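Local atomic coordinates of serine repeat antigen 5 (Plasmodium falciparum, PDB entry 6X42), a protein that probably lacks the proteolytic activity of its papain-type relatives and is made by the malaria parasite as a pseudo-zymogen. Residues Leu42-Gln47 against Glu253-Val258; Phe56-His61 against Val275-Asp280; Glu63-Met68 against Met184-Val189; Ile76-Val81 against Tyr118-Val123. All blocks are in the same frame, centred on the assembly; numbering follows the deposited sequence. Where two conformers were deposited one is given.

Contact 1 of 4, residues Leu42-Gln47 against Glu253-Val258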
loop_
_atom_site.group_PDB
_atom_site.type_symbol
_atom_site.label_atom_id
_atom_site.label_comp_id
_atom_site.label_asym_id
_atom_site.label_seq_id
_atom_site.Cartn_x
_atom_site.Cartn_y
_atom_site.Cartn_z
ATOM N N LEU A 42 -13.015 -0.059 3.199
ATOM C CA LEU A 42 -12.301 -0.269 1.939
ATOM C C LEU A 42 -12.086 -1.773 1.772
ATOM O O LEU A 42 -11.168 -2.354 2.359
ATOM C CB LEU A 42 -10.973 0.476 1.974
ATOM C CG LEU A 42 -11.036 2.006 2.067
ATOM C CD1 LEU A 42 -9.661 2.599 2.446
ATOM C CD2 LEU A 42 -11.532 2.585 0.751
ATOM N N GLN A 43 -12.944 -2.425 1.000
ATOM C CA GLN A 43 -12.905 -3.874 0.940
ATOM C C GLN A 43 -11.685 -4.332 0.150
ATOM O O GLN A 43 -11.178 -3.622 -0.719
ATOM C CB GLN A 43 -14.180 -4.420 0.314
ATOM C CG GLN A 43 -15.431 -4.163 1.168
ATOM C CD GLN A 43 -15.262 -4.613 2.638
ATOM O OE1 GLN A 43 -15.183 -5.811 2.942
ATOM N NE2 GLN A 43 -15.219 -3.640 3.551
ATOM N N VAL A 44 -11.228 -5.547 0.460
ATOM C CA VAL A 44 -10.118 -6.160 -0.254
ATOM C C VAL A 44 -10.487 -6.377 -1.716
ATOM O O VAL A 44 -11.626 -6.733 -2.050
ATOM C CB VAL A 44 -9.772 -7.485 0.445
ATOM C CG1 VAL A 44 -8.796 -8.333 -0.371
ATOM C CG2 VAL A 44 -9.207 -7.202 1.833
ATOM N N GLU A 45 -9.516 -6.149 -2.595
ATOM C CA GLU A 45 -9.657 -6.320 -4.036
ATOM C C GLU A 45 -8.814 -7.496 -4.527
ATOM O O GLU A 45 -7.971 -8.025 -3.811
ATOM C CB GLU A 45 -9.316 -5.017 -4.764
ATOM C CG GLU A 45 -10.256 -3.888 -4.330
ATOM C CD GLU A 45 -10.081 -2.596 -5.094
ATOM O OE1 GLU A 45 -9.995 -2.639 -6.327
ATOM O OE2 GLU A 45 -10.061 -1.524 -4.469
ATOM N N ASP A 46 -9.105 -7.929 -5.759
ATOM C CA ASP A 46 -8.460 -9.071 -6.408
ATOM C C ASP A 46 -7.872 -8.608 -7.732
ATOM O O ASP A 46 -8.606 -8.342 -8.694
ATOM C CB ASP A 46 -9.477 -10.205 -6.613
ATOM C CG ASP A 46 -8.877 -11.505 -7.145
ATOM O OD1 ASP A 46 -7.687 -11.533 -7.526
ATOM O OD2 ASP A 46 -9.654 -12.501 -7.195
ATOM N N GLN A 47 -6.545 -8.505 -7.794
ATOM C CA GLN A 47 -5.849 -8.091 -9.006
ATOM C C GLN A 47 -5.900 -9.139 -10.121
ATOM O O GLN A 47 -5.546 -8.832 -11.272
ATOM C CB GLN A 47 -4.402 -7.757 -8.698
ATOM C CG GLN A 47 -3.539 -8.953 -8.388
ATOM C CD GLN A 47 -2.146 -8.574 -7.936
ATOM O OE1 GLN A 47 -1.928 -8.131 -6.808
ATOM N NE2 GLN A 47 -1.182 -8.730 -8.825
ATOM N N GLU A 253 -8.682 -13.422 5.381
ATOM C CA GLU A 253 -9.646 -12.478 4.806
ATOM C C GLU A 253 -8.985 -11.405 3.936
ATOM O O GLU A 253 -9.467 -10.271 3.836
ATOM C CB GLU A 253 -10.538 -11.854 5.874
ATOM C CG GLU A 253 -11.375 -12.899 6.623
ATOM C CD GLU A 253 -12.204 -12.328 7.766
ATOM O OE1 GLU A 253 -12.592 -11.148 7.687
ATOM O OE2 GLU A 253 -12.513 -13.085 8.713
ATOM N N GLY A 254 -7.901 -11.765 3.269
ATOM C CA GLY A 254 -7.199 -10.881 2.365
ATOM C C GLY A 254 -6.007 -10.184 2.965
ATOM O O GLY A 254 -5.268 -9.512 2.217
ATOM N N TYR A 255 -5.798 -10.325 4.278
ATOM C CA TYR A 255 -4.717 -9.722 5.049
ATOM C C TYR A 255 -3.829 -10.825 5.632
ATOM O O TYR A 255 -4.170 -12.014 5.599
ATOM C CB TYR A 255 -5.295 -8.890 6.205
ATOM C CG TYR A 255 -6.146 -7.716 5.792
ATOM C CD1 TYR A 255 -7.485 -7.880 5.482
ATOM C CD2 TYR A 255 -5.611 -6.440 5.730
ATOM C CE1 TYR A 255 -8.275 -6.806 5.101
ATOM C CE2 TYR A 255 -6.380 -5.348 5.365
ATOM C CZ TYR A 255 -7.709 -5.531 5.031
ATOM O OH TYR A 255 -8.458 -4.439 4.645
ATOM N N PHE A 256 -2.704 -10.431 6.219
ATOM C CA PHE A 256 -1.932 -11.354 7.034
ATOM C C PHE A 256 -1.173 -10.555 8.079
ATOM O O PHE A 256 -1.047 -9.337 7.986
ATOM C CB PHE A 256 -0.988 -12.240 6.198
ATOM C CG PHE A 256 0.116 -11.497 5.461
ATOM C CD1 PHE A 256 1.407 -11.453 5.956
ATOM C CD2 PHE A 256 -0.135 -10.873 4.244
ATOM C CE1 PHE A 256 2.411 -10.803 5.268
ATOM C CE2 PHE A 256 0.870 -10.235 3.564
ATOM C CZ PHE A 256 2.134 -10.207 4.081
ATOM N N LYS A 257 -0.692 -11.260 9.100
ATOM C CA LYS A 257 0.196 -10.695 10.114
ATOM C C LYS A 257 1.583 -11.298 9.951
ATOM O O LYS A 257 1.718 -12.491 9.663
ATOM C CB LYS A 257 -0.324 -10.985 11.526
ATOM C CG LYS A 257 -1.636 -10.314 11.835
ATOM C CD LYS A 257 -2.107 -10.626 13.253
ATOM C CE LYS A 257 -3.446 -9.992 13.531
ATOM N NZ LYS A 257 -4.558 -10.780 12.946
ATOM N N VAL A 258 2.610 -10.480 10.130
ATOM C CA VAL A 258 3.987 -10.937 9.967
ATOM C C VAL A 258 4.849 -10.289 11.040
ATOM O O VAL A 258 4.710 -9.098 11.337
ATOM C CB VAL A 258 4.497 -10.669 8.527
ATOM C CG1 VAL A 258 4.521 -9.183 8.203
ATOM C CG2 VAL A 258 5.860 -11.280 8.282
HETATM O O HOH W 1 -11.087 -4.733 4.410
#

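Contact 2 of 4, residues Phe56-His61 against Val275-Asp280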
loop_
_atom_site.group_PDB
_atom_site.type_symbol
_atom_site.label_atom_id
_atom_site.label_comp_id
_atom_site.label_asym_id
_atom_site.label_seq_id
_atom_site.Cartn_x
_atom_site.Cartn_y
_atom_site.Cartn_z
ATOM N N PHE A 56 -2.744 -1.324 -7.097
ATOM C CA PHE A 56 -3.625 -1.549 -5.954
ATOM C C PHE A 56 -3.045 -0.977 -4.669
ATOM O O PHE A 56 -3.750 -0.318 -3.899
ATOM C CB PHE A 56 -3.962 -3.048 -5.826
ATOM C CG PHE A 56 -4.947 -3.514 -6.881
ATOM C CD1 PHE A 56 -4.505 -4.021 -8.098
ATOM C CD2 PHE A 56 -6.299 -3.371 -6.691
ATOM C CE1 PHE A 56 -5.401 -4.379 -9.090
ATOM C CE2 PHE A 56 -7.201 -3.741 -7.674
ATOM C CZ PHE A 56 -6.742 -4.239 -8.885
ATOM N N ALA A 57 -1.758 -1.210 -4.419
ATOM C CA ALA A 57 -1.177 -0.719 -3.170
ATOM C C ALA A 57 -1.050 0.805 -3.172
ATOM O O ALA A 57 -1.264 1.473 -2.146
ATOM C CB ALA A 57 0.177 -1.374 -2.940
ATOM N N SER A 58 -0.685 1.376 -4.317
ATOM C CA SER A 58 -0.540 2.822 -4.402
ATOM C C SER A 58 -1.889 3.509 -4.265
ATOM O O SER A 58 -2.016 4.517 -3.559
ATOM C CB SER A 58 0.123 3.218 -5.719
ATOM O OG SER A 58 1.468 2.790 -5.811
ATOM N N LYS A 59 -2.912 2.980 -4.934
ATOM C CA LYS A 59 -4.224 3.612 -4.861
ATOM C C LYS A 59 -4.831 3.456 -3.471
ATOM O O LYS A 59 -5.527 4.361 -2.987
ATOM C CB LYS A 59 -5.161 3.098 -5.962
ATOM C CG LYS A 59 -5.938 1.843 -5.615
ATOM C CD LYS A 59 -6.730 1.291 -6.816
ATOM C CE LYS A 59 -7.643 0.165 -6.420
ATOM N NZ LYS A 59 -8.912 0.668 -5.831
ATOM N N TYR A 60 -4.587 2.316 -2.814
ATOM C CA TYR A 60 -5.102 2.136 -1.462
ATOM C C TYR A 60 -4.492 3.154 -0.503
ATOM O O TYR A 60 -5.172 3.673 0.376
ATOM C CB TYR A 60 -4.853 0.721 -0.971
ATOM C CG TYR A 60 -5.298 0.477 0.449
ATOM C CD1 TYR A 60 -6.636 0.207 0.762
ATOM C CD2 TYR A 60 -4.392 0.565 1.497
ATOM C CE1 TYR A 60 -7.034 -0.038 2.068
ATOM C CE2 TYR A 60 -4.775 0.327 2.796
ATOM C CZ TYR A 60 -6.092 0.030 3.089
ATOM O OH TYR A 60 -6.422 -0.225 4.405
ATOM N N HIS A 61 -3.205 3.457 -0.672
ATOM C CA HIS A 61 -2.561 4.487 0.138
ATOM C C HIS A 61 -3.256 5.839 -0.039
ATOM O O HIS A 61 -3.497 6.539 0.945
ATOM C CB HIS A 61 -1.069 4.508 -0.207
ATOM C CG HIS A 61 -0.235 5.451 0.611
ATOM N ND1 HIS A 61 -0.188 5.437 1.986
ATOM C CD2 HIS A 61 0.644 6.405 0.224
ATOM C CE1 HIS A 61 0.657 6.371 2.403
ATOM N NE2 HIS A 61 1.198 6.953 1.353
ATOM N N VAL A 275 7.031 2.969 0.960
ATOM C CA VAL A 275 6.853 4.219 0.235
ATOM C C VAL A 275 5.655 4.957 0.813
ATOM O O VAL A 275 4.606 4.356 1.085
ATOM C CB VAL A 275 6.672 3.991 -1.282
ATOM C CG1 VAL A 275 6.487 5.300 -2.025
ATOM C CG2 VAL A 275 7.837 3.231 -1.851
ATOM N N ILE A 276 5.811 6.267 0.982
ATOM C CA ILE A 276 4.723 7.164 1.352
ATOM C C ILE A 276 4.591 8.248 0.288
ATOM O O ILE A 276 5.573 8.645 -0.348
ATOM C CB ILE A 276 4.865 7.790 2.750
ATOM C CG1 ILE A 276 6.079 8.682 2.841
ATOM C CG2 ILE A 276 4.957 6.701 3.802
ATOM C CD1 ILE A 276 6.113 9.512 4.109
ATOM N N PHE A 277 3.349 8.670 0.053
ATOM C CA PHE A 277 3.056 9.755 -0.868
ATOM C C PHE A 277 2.905 11.056 -0.097
ATOM O O PHE A 277 2.254 11.091 0.958
ATOM C CB PHE A 277 1.787 9.463 -1.643
ATOM C CG PHE A 277 1.905 8.345 -2.666
ATOM C CD1 PHE A 277 3.129 7.911 -3.161
ATOM C CD2 PHE A 277 0.752 7.749 -3.167
ATOM C CE1 PHE A 277 3.184 6.903 -4.116
ATOM C CE2 PHE A 277 0.816 6.743 -4.134
ATOM C CZ PHE A 277 2.023 6.337 -4.608
ATOM N N ASN A 278 3.484 12.120 -0.636
ATOM C CA ASN A 278 3.434 13.447 -0.026
ATOM C C ASN A 278 2.445 14.288 -0.825
ATOM O O ASN A 278 2.762 14.765 -1.915
ATOM C CB ASN A 278 4.831 14.035 -0.032
ATOM C CG ASN A 278 5.834 13.148 0.677
ATOM O OD1 ASN A 278 5.572 12.655 1.770
ATOM N ND2 ASN A 278 6.975 12.921 0.049
ATOM N N VAL A 279 1.232 14.437 -0.293
ATOM C CA VAL A 279 0.162 15.119 -1.011
ATOM C C VAL A 279 -0.496 16.176 -0.135
ATOM O O VAL A 279 -0.512 16.083 1.094
ATOM C CB VAL A 279 -0.893 14.125 -1.529
ATOM C CG1 VAL A 279 -0.237 13.064 -2.410
ATOM C CG2 VAL A 279 -1.616 13.494 -0.360
ATOM N N ASP A 280 -1.026 17.203 -0.787
ATOM C CA ASP A 280 -1.885 18.187 -0.142
ATOM C C ASP A 280 -3.312 17.874 -0.556
ATOM O O ASP A 280 -3.600 17.712 -1.749
ATOM C CB ASP A 280 -1.519 19.617 -0.551
ATOM C CG ASP A 280 -2.489 20.665 0.014
#

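Contact 3 of 4, residues Glu63-Met68 against Met184-Val189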
loop_
_atom_site.group_PDB
_atom_site.type_symbol
_atom_site.label_atom_id
_atom_site.label_comp_id
_atom_site.label_asym_id
_atom_site.label_seq_id
_atom_site.Cartn_x
_atom_site.Cartn_y
_atom_site.Cartn_z
ATOM N N GLU A 63 -6.433 6.102 -0.982
ATOM C CA GLU A 63 -7.756 5.894 -0.378
ATOM C C GLU A 63 -7.713 6.080 1.147
ATOM O O GLU A 63 -8.626 6.681 1.729
ATOM C CB GLU A 63 -8.324 4.516 -0.748
ATOM C CG GLU A 63 -8.660 4.410 -2.244
ATOM C CD GLU A 63 -8.727 2.980 -2.780
ATOM O OE1 GLU A 63 -8.507 2.021 -1.993
ATOM O OE2 GLU A 63 -9.007 2.815 -3.999
ATOM N N THR A 64 -6.658 5.596 1.821
ATOM C CA THR A 64 -6.610 5.794 3.274
ATOM C C THR A 64 -6.316 7.247 3.613
ATOM O O THR A 64 -6.847 7.768 4.595
ATOM C CB THR A 64 -5.655 4.829 4.002
ATOM O OG1 THR A 64 -4.275 5.101 3.702
ATOM C CG2 THR A 64 -5.952 3.370 3.662
ATOM N N ILE A 65 -5.465 7.911 2.819
ATOM C CA ILE A 65 -5.231 9.332 3.035
ATOM C C ILE A 65 -6.543 10.095 2.915
ATOM O O ILE A 65 -6.840 10.974 3.735
ATOM C CB ILE A 65 -4.159 9.864 2.064
ATOM C CG1 ILE A 65 -2.770 9.342 2.450
ATOM C CG2 ILE A 65 -4.204 11.382 2.017
ATOM C CD1 ILE A 65 -1.699 9.511 1.389
ATOM N N ARG A 66 -7.354 9.770 1.896
ATOM C CA ARG A 66 -8.665 10.404 1.742
ATOM C C ARG A 66 -9.562 10.129 2.944
ATOM O O ARG A 66 -10.231 11.039 3.445
ATOM C CB ARG A 66 -9.302 9.951 0.431
ATOM C CG ARG A 66 -8.686 10.638 -0.801
ATOM C CD ARG A 66 -9.267 10.140 -2.122
ATOM N NE ARG A 66 -10.720 10.287 -2.134
ATOM C CZ ARG A 66 -11.360 11.424 -2.394
ATOM N NH1 ARG A 66 -10.679 12.519 -2.707
ATOM N NH2 ARG A 66 -12.680 11.471 -2.331
ATOM N N CYS A 67 -9.546 8.899 3.463
ATOM C CA CYS A 67 -10.299 8.596 4.677
ATOM C C CYS A 67 -9.829 9.455 5.848
ATOM O O CYS A 67 -10.647 10.002 6.600
ATOM C CB CYS A 67 -10.146 7.120 5.047
ATOM S SG CYS A 67 -11.214 5.949 4.190
ATOM N N MET A 68 -8.516 9.586 6.022
ATOM C CA MET A 68 -7.989 10.374 7.129
ATOM C C MET A 68 -8.392 11.841 7.018
ATOM O O MET A 68 -8.473 12.529 8.041
ATOM C CB MET A 68 -6.458 10.271 7.168
ATOM C CG MET A 68 -5.838 8.917 7.575
ATOM S SD MET A 68 -6.590 8.031 8.952
ATOM C CE MET A 68 -6.019 8.995 10.338
ATOM N N MET A 184 -0.338 5.648 11.399
ATOM C CA MET A 184 -1.227 6.453 12.232
ATOM C C MET A 184 -1.739 7.678 11.485
ATOM O O MET A 184 -2.929 7.998 11.542
ATOM C CB MET A 184 -0.488 6.894 13.494
ATOM C CG MET A 184 -0.247 5.741 14.443
ATOM S SD MET A 184 0.575 6.196 15.967
ATOM C CE MET A 184 -0.501 7.511 16.547
ATOM N N ASN A 185 -0.852 8.378 10.774
ATOM C CA ASN A 185 -1.210 9.668 10.198
ATOM C C ASN A 185 -1.873 9.564 8.830
ATOM O O ASN A 185 -2.792 10.347 8.539
ATOM C CB ASN A 185 0.037 10.543 10.085
ATOM C CG ASN A 185 0.551 11.021 11.434
ATOM O OD1 ASN A 185 -0.130 10.931 12.462
ATOM N ND2 ASN A 185 1.778 11.496 11.439
ATOM N N LYS A 186 -1.418 8.639 7.979
ATOM C CA LYS A 186 -1.947 8.502 6.629
ATOM C C LYS A 186 -2.863 7.303 6.441
ATOM O O LYS A 186 -3.496 7.188 5.381
ATOM C CB LYS A 186 -0.795 8.411 5.626
ATOM C CG LYS A 186 -0.021 9.723 5.442
ATOM C CD LYS A 186 1.277 9.531 4.645
ATOM C CE LYS A 186 1.901 10.846 4.306
ATOM N NZ LYS A 186 2.662 11.383 5.445
ATOM N N GLY A 187 -2.939 6.400 7.423
ATOM C CA GLY A 187 -3.780 5.226 7.356
ATOM C C GLY A 187 -3.091 3.994 6.822
ATOM O O GLY A 187 -3.636 2.883 6.961
ATOM N N SER A 188 -1.913 4.144 6.231
ATOM C CA SER A 188 -1.215 3.031 5.602
ATOM C C SER A 188 0.144 3.538 5.130
ATOM O O SER A 188 0.372 4.749 5.025
ATOM C CB SER A 188 -1.969 2.503 4.381
ATOM O OG SER A 188 -2.071 3.505 3.360
ATOM N N VAL A 189 1.012 2.587 4.778
ATOM C CA VAL A 189 2.108 2.837 3.855
ATOM C C VAL A 189 2.031 1.794 2.748
ATOM O O VAL A 189 1.382 0.753 2.887
ATOM C CB VAL A 189 3.500 2.810 4.522
ATOM C CG1 VAL A 189 3.596 3.839 5.625
ATOM C CG2 VAL A 189 3.845 1.401 5.028
#

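Contact 4 of 4, residues Ile76-Val81 against Tyr118-Val123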
loop_
_atom_site.group_PDB
_atom_site.type_symbol
_atom_site.label_atom_id
_atom_site.label_comp_id
_atom_site.label_asym_id
_atom_site.label_seq_id
_atom_site.Cartn_x
_atom_site.Cartn_y
_atom_site.Cartn_z
ATOM N N ILE A 76 -10.680 4.003 -5.973
ATOM C CA ILE A 76 -10.069 4.486 -7.212
ATOM C C ILE A 76 -10.084 3.382 -8.267
ATOM O O ILE A 76 -9.899 2.209 -7.950
ATOM C CB ILE A 76 -8.626 4.937 -6.912
ATOM C CG1 ILE A 76 -8.632 6.163 -5.990
ATOM C CG2 ILE A 76 -7.838 5.207 -8.192
ATOM C CD1 ILE A 76 -7.295 6.484 -5.308
ATOM N N SER A 77 -10.273 3.754 -9.540
ATOM C CA SER A 77 -10.214 2.783 -10.630
ATOM C C SER A 77 -8.769 2.374 -10.887
ATOM O O SER A 77 -8.005 3.112 -11.513
ATOM C CB SER A 77 -10.821 3.412 -11.882
ATOM O OG SER A 77 -10.583 2.608 -13.027
ATOM N N ALA A 78 -8.392 1.166 -10.467
ATOM C CA ALA A 78 -7.074 0.651 -10.816
ATOM C C ALA A 78 -6.930 0.511 -12.325
ATOM O O ALA A 78 -5.838 0.680 -12.874
ATOM C CB ALA A 78 -6.844 -0.712 -10.171
ATOM N N LEU A 79 -8.019 0.150 -13.009
ATOM C CA LEU A 79 -7.942 -0.094 -14.451
ATOM C C LEU A 79 -7.616 1.180 -15.223
ATOM O O LEU A 79 -6.873 1.143 -16.211
ATOM C CB LEU A 79 -9.246 -0.721 -14.934
ATOM C CG LEU A 79 -9.208 -1.348 -16.330
ATOM C CD1 LEU A 79 -8.245 -2.530 -16.365
ATOM C CD2 LEU A 79 -10.615 -1.778 -16.766
ATOM N N TYR A 80 -8.132 2.327 -14.770
ATOM C CA TYR A 80 -7.790 3.583 -15.427
ATOM C C TYR A 80 -6.294 3.847 -15.343
ATOM O O TYR A 80 -5.658 4.234 -16.332
ATOM C CB TYR A 80 -8.578 4.740 -14.815
ATOM C CG TYR A 80 -8.479 6.012 -15.632
ATOM C CD1 TYR A 80 -9.323 6.246 -16.701
ATOM C CD2 TYR A 80 -7.503 6.958 -15.356
ATOM C CE1 TYR A 80 -9.216 7.401 -17.466
ATOM C CE2 TYR A 80 -7.394 8.117 -16.108
ATOM C CZ TYR A 80 -8.243 8.330 -17.167
ATOM O OH TYR A 80 -8.134 9.481 -17.934
ATOM N N VAL A 81 -5.714 3.645 -14.157
ATOM C CA VAL A 81 -4.286 3.859 -13.969
ATOM C C VAL A 81 -3.477 2.870 -14.793
ATOM O O VAL A 81 -2.420 3.213 -15.333
ATOM C CB VAL A 81 -3.928 3.824 -12.473
ATOM C CG1 VAL A 81 -2.434 3.988 -12.270
ATOM C CG2 VAL A 81 -4.732 4.886 -11.727
ATOM N N TYR A 118 -15.218 2.761 -13.993
ATOM C CA TYR A 118 -14.370 1.983 -14.903
ATOM C C TYR A 118 -13.828 0.812 -14.094
ATOM O O TYR A 118 -12.688 0.831 -13.599
ATOM C CB TYR A 118 -13.274 2.859 -15.519
ATOM C CG TYR A 118 -12.448 2.222 -16.617
ATOM C CD1 TYR A 118 -13.044 1.639 -17.736
ATOM C CD2 TYR A 118 -11.069 2.232 -16.554
ATOM C CE1 TYR A 118 -12.284 1.056 -18.736
ATOM C CE2 TYR A 118 -10.304 1.675 -17.554
ATOM C CZ TYR A 118 -10.909 1.080 -18.638
ATOM O OH TYR A 118 -10.109 0.511 -19.599
ATOM N N PRO A 119 -14.648 -0.215 -13.891
ATOM C CA PRO A 119 -14.319 -1.235 -12.889
ATOM C C PRO A 119 -13.316 -2.266 -13.391
ATOM O O PRO A 119 -13.174 -2.519 -14.588
ATOM C CB PRO A 119 -15.667 -1.890 -12.604
ATOM C CG PRO A 119 -16.496 -1.592 -13.787
ATOM C CD PRO A 119 -16.055 -0.299 -14.315
ATOM N N TYR A 120 -12.653 -2.913 -12.443
ATOM C CA TYR A 120 -11.513 -3.758 -12.769
ATOM C C TYR A 120 -11.922 -5.149 -13.235
ATOM O O TYR A 120 -12.734 -5.829 -12.607
ATOM C CB TYR A 120 -10.595 -3.880 -11.558
ATOM C CG TYR A 120 -9.278 -4.573 -11.812
ATOM C CD1 TYR A 120 -8.193 -3.877 -12.347
ATOM C CD2 TYR A 120 -9.114 -5.919 -11.511
ATOM C CE1 TYR A 120 -6.964 -4.494 -12.548
ATOM C CE2 TYR A 120 -7.909 -6.556 -11.730
ATOM C CZ TYR A 120 -6.823 -5.844 -12.235
ATOM O OH TYR A 120 -5.595 -6.439 -12.436
ATOM N N ASN A 121 -11.299 -5.588 -14.315
ATOM C CA ASN A 121 -11.265 -6.992 -14.696
ATOM C C ASN A 121 -9.875 -7.150 -15.266
ATOM O O ASN A 121 -9.488 -6.381 -16.154
ATOM C CB ASN A 121 -12.356 -7.342 -15.733
ATOM C CG ASN A 121 -12.438 -8.834 -16.059
ATOM O OD1 ASN A 121 -11.432 -9.544 -16.021
ATOM N ND2 ASN A 121 -13.645 -9.307 -16.407
ATOM N N TYR A 122 -9.128 -8.131 -14.766
ATOM C CA TYR A 122 -7.735 -8.225 -15.171
ATOM C C TYR A 122 -7.606 -8.425 -16.671
ATOM O O TYR A 122 -6.577 -8.068 -17.248
ATOM C CB TYR A 122 -6.982 -9.313 -14.406
ATOM C CG TYR A 122 -7.218 -10.728 -14.885
ATOM C CD1 TYR A 122 -6.324 -11.347 -15.758
ATOM C CD2 TYR A 122 -8.316 -11.455 -14.468
ATOM C CE1 TYR A 122 -6.538 -12.642 -16.214
ATOM C CE2 TYR A 122 -8.522 -12.742 -14.920
ATOM C CZ TYR A 122 -7.638 -13.337 -15.791
ATOM O OH TYR A 122 -7.882 -14.630 -16.233
ATOM N N VAL A 123 -8.624 -8.991 -17.332
ATOM C CA VAL A 123 -8.517 -9.244 -18.766
ATOM C C VAL A 123 -8.515 -7.963 -19.597
ATOM O O VAL A 123 -8.181 -7.994 -20.791
ATOM C CB VAL A 123 -9.604 -10.201 -19.308
ATOM C CG1 VAL A 123 -9.665 -11.481 -18.527
ATOM C CG2 VAL A 123 -10.976 -9.521 -19.374
HETATM O O HOH W 2 -10.705 -0.468 -12.073
#

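Contact 1 of 4, residues Leu42-Gln47 against Glu253-Val258
Val44 meets Tyr255 through one methyl: CG2 lies 3.4 Å from Tyr255 CE1, coming at the ring obliquely, while the two side chains slide past each other in opposite directions. The same CG2 is 3.7 Å from Glu253 O. CG1, anti to the backbone N (chi1 169°), rests 4.1 Å from Gly254 CA, where the glycine leaves room for a methyl against the main chain. In papain-fold terms, this brings the loop that leads into the central helix 53-68 up to strand 255-259 of the sheet-rich half of the molecule. The polar link runs through a water that lies in the plane of the Tyr255 ring at its edge, 2.7 Å from Tyr255 OH, and donates to Leu42 O at 3.1 Å. Behind this first shell stands Arg243: its NH1 bonds both Tyr255 OH and Leu42 O, its NH2 reaches Gln43 O, and Val44 packs on its side chain. Farther along, Gln47 probably corresponds, by its sequence context, to the oxyanion-hole glutamine of papain; its main chain pairs with Ser245, and its OE1 bonds the Ser245 hydroxyl. Gly254 is likewise held by a backbone bond to the adjoining Asn244.

Contact 2 of 4, residues Phe56-His61 against Val275-Asp280
His61 and Phe277 join the central helix of the papain fold to the interrupted strand 273-280; the axes of helix 56-61 and strand 275-277 pass at 45°, 9.4 Å apart. The polar part is one bond: Phe277 N donates to His61 NE2 at 3.0 Å, nearly straight and close to the imidazole plane. His61 CG is anti to the backbone N (chi1 -176°), which puts CG on the side of the strand. ND1 is hydrogen-bonded to Ser188 OG; with NE2 accepting, this is consistent with a neutral ring carrying its proton on ND1. The aromatic part is an offset edge-to-face pair, the imidazole edge turned to the Phe277 face, with centroids 5.3 Å apart and planes at 61°. Van der Waals contact completes the buried patch, and Pro99 and Leu103 of helix 99-109 cover Phe277 as well. One helix turn before His61, Ser58 CB is 3.8 Å from Phe277 CZ, while Ser58 OG bonds back to Trp54 O and Ser58 O lies 3.6 Å from Phe277 CE2.

Contact 3 of 4, residues Glu63-Met68 against Met184-Val189
Met68 packs its side chain against the backbone oxygens of Asn185 and Met184, in the last turn of helix 172-186. Its CB starts 3.9 Å from Asn185 O. CG comes closer, 3.5 Å from the same oxygen, and also lies against the carbonyl carbon of Lys186. From there the chain bends twice (chi2 -42°, chi3 -75°), and the second bend carries CE to within 3.5 Å of Met184 O. One turn earlier on helix 53-68, Thr64 makes the polar contact. Its OG1 donates to Lys186 O at 2.8 Å, tilted out of the carbonyl plane, and lies 2.7 Å from Ser188 OG, from which it may accept, though that serine proton has another acceptor within reach. Between these two partners Gly187, with positive phi, turns the chain out of the helix, and its CA sits 3.9 Å from Thr64 CB. Ile65 and Lys186 run side by side in the same direction, CG1 of the isoleucine 3.9 Å from CB of the lysine, whose amino end goes on to a salt bridge with Glu182. The contact thus packs the end of the papain-fold central helix, tied down nearby by the Cys67-Cys38 disulfide, against the end of a second helix. Chemically, the Thr64 hydroxyl gives a buried donor to the last carbonyl of helix 172-186, past the point where the helix's own N-H groups serve its oxygens in the regular pattern, and so holds the turn at Gly187 against helix 53-68.

Contact 4 of 4, residues Ile76-Val81 against Tyr118-Val123
Leu79 is the bump that fills the hollow made by Tyr118 and the chain that follows it. Its CD2 sits over one face of the Tyr118 ring, 3.7 Å from the centroid and 23° off the normal, displaced toward the rim: a CH-pi contact in which the two side chains cross at about a right angle. CG presses on the same ring, 3.4 Å from Tyr118 CE2. A side wall of the hollow is main chain, with Pro119 O 3.4 Å from Leu79 CD2 and Asn121 O more loosely against CD1. At the ring's edge lie Tyr80 N and Ser77 OG, so Tyr118 is met on both a face and a side; its hydroxyl is held beyond by Glu127 and Asn83. Tyr120 adds a looser touch, its CD1 4.1 Å from Ala78 CB, with its hydroxyl bonded to Gln47 O. A water bridges the two segments, accepting from Leu79 N at 2.9 Å and donating to Tyr118 O. Ser77 OG, anti to its own backbone N (chi1 170°), donates to Tyr118 O at 2.8 Å in the carbonyl plane, on a lone pair, and accepts from Tyr80 N at 3.0 Å. Ser77 is the N-cap of helix 78-83 and this second bond its capping bond; the same hydroxyl fastens the helix start to the loop 118-123 in the helix-rich half of a papain-like fold.

Overall arrangement
Helix 53-68 ties the set together: contacts 2 and 3 use successive parts of it, have centres about 8 Å apart and are joined through His61 and Ser188. Contact 1 lies about 17 Å from contact 2, centre to centre, yet Glu45 OE2 forms a salt bridge with Lys59 NZ at 2.8 Å. Lys59 NZ also lies 2.8 Å from Ile76 O, and so leads to contact 4. Contacts 3 and 4, with centres about 21 Å apart, are joined where Glu63 OE2 lies 2.8 Å from Ile76 N. Contacts 1 and 4 meet where Tyr120 OH lies 2.7 Å from Gln47 O. By analogy with papain, Gln47, Ser53 and His219 probably mark the place of the active-site cleft, which contact 1 therefore borders.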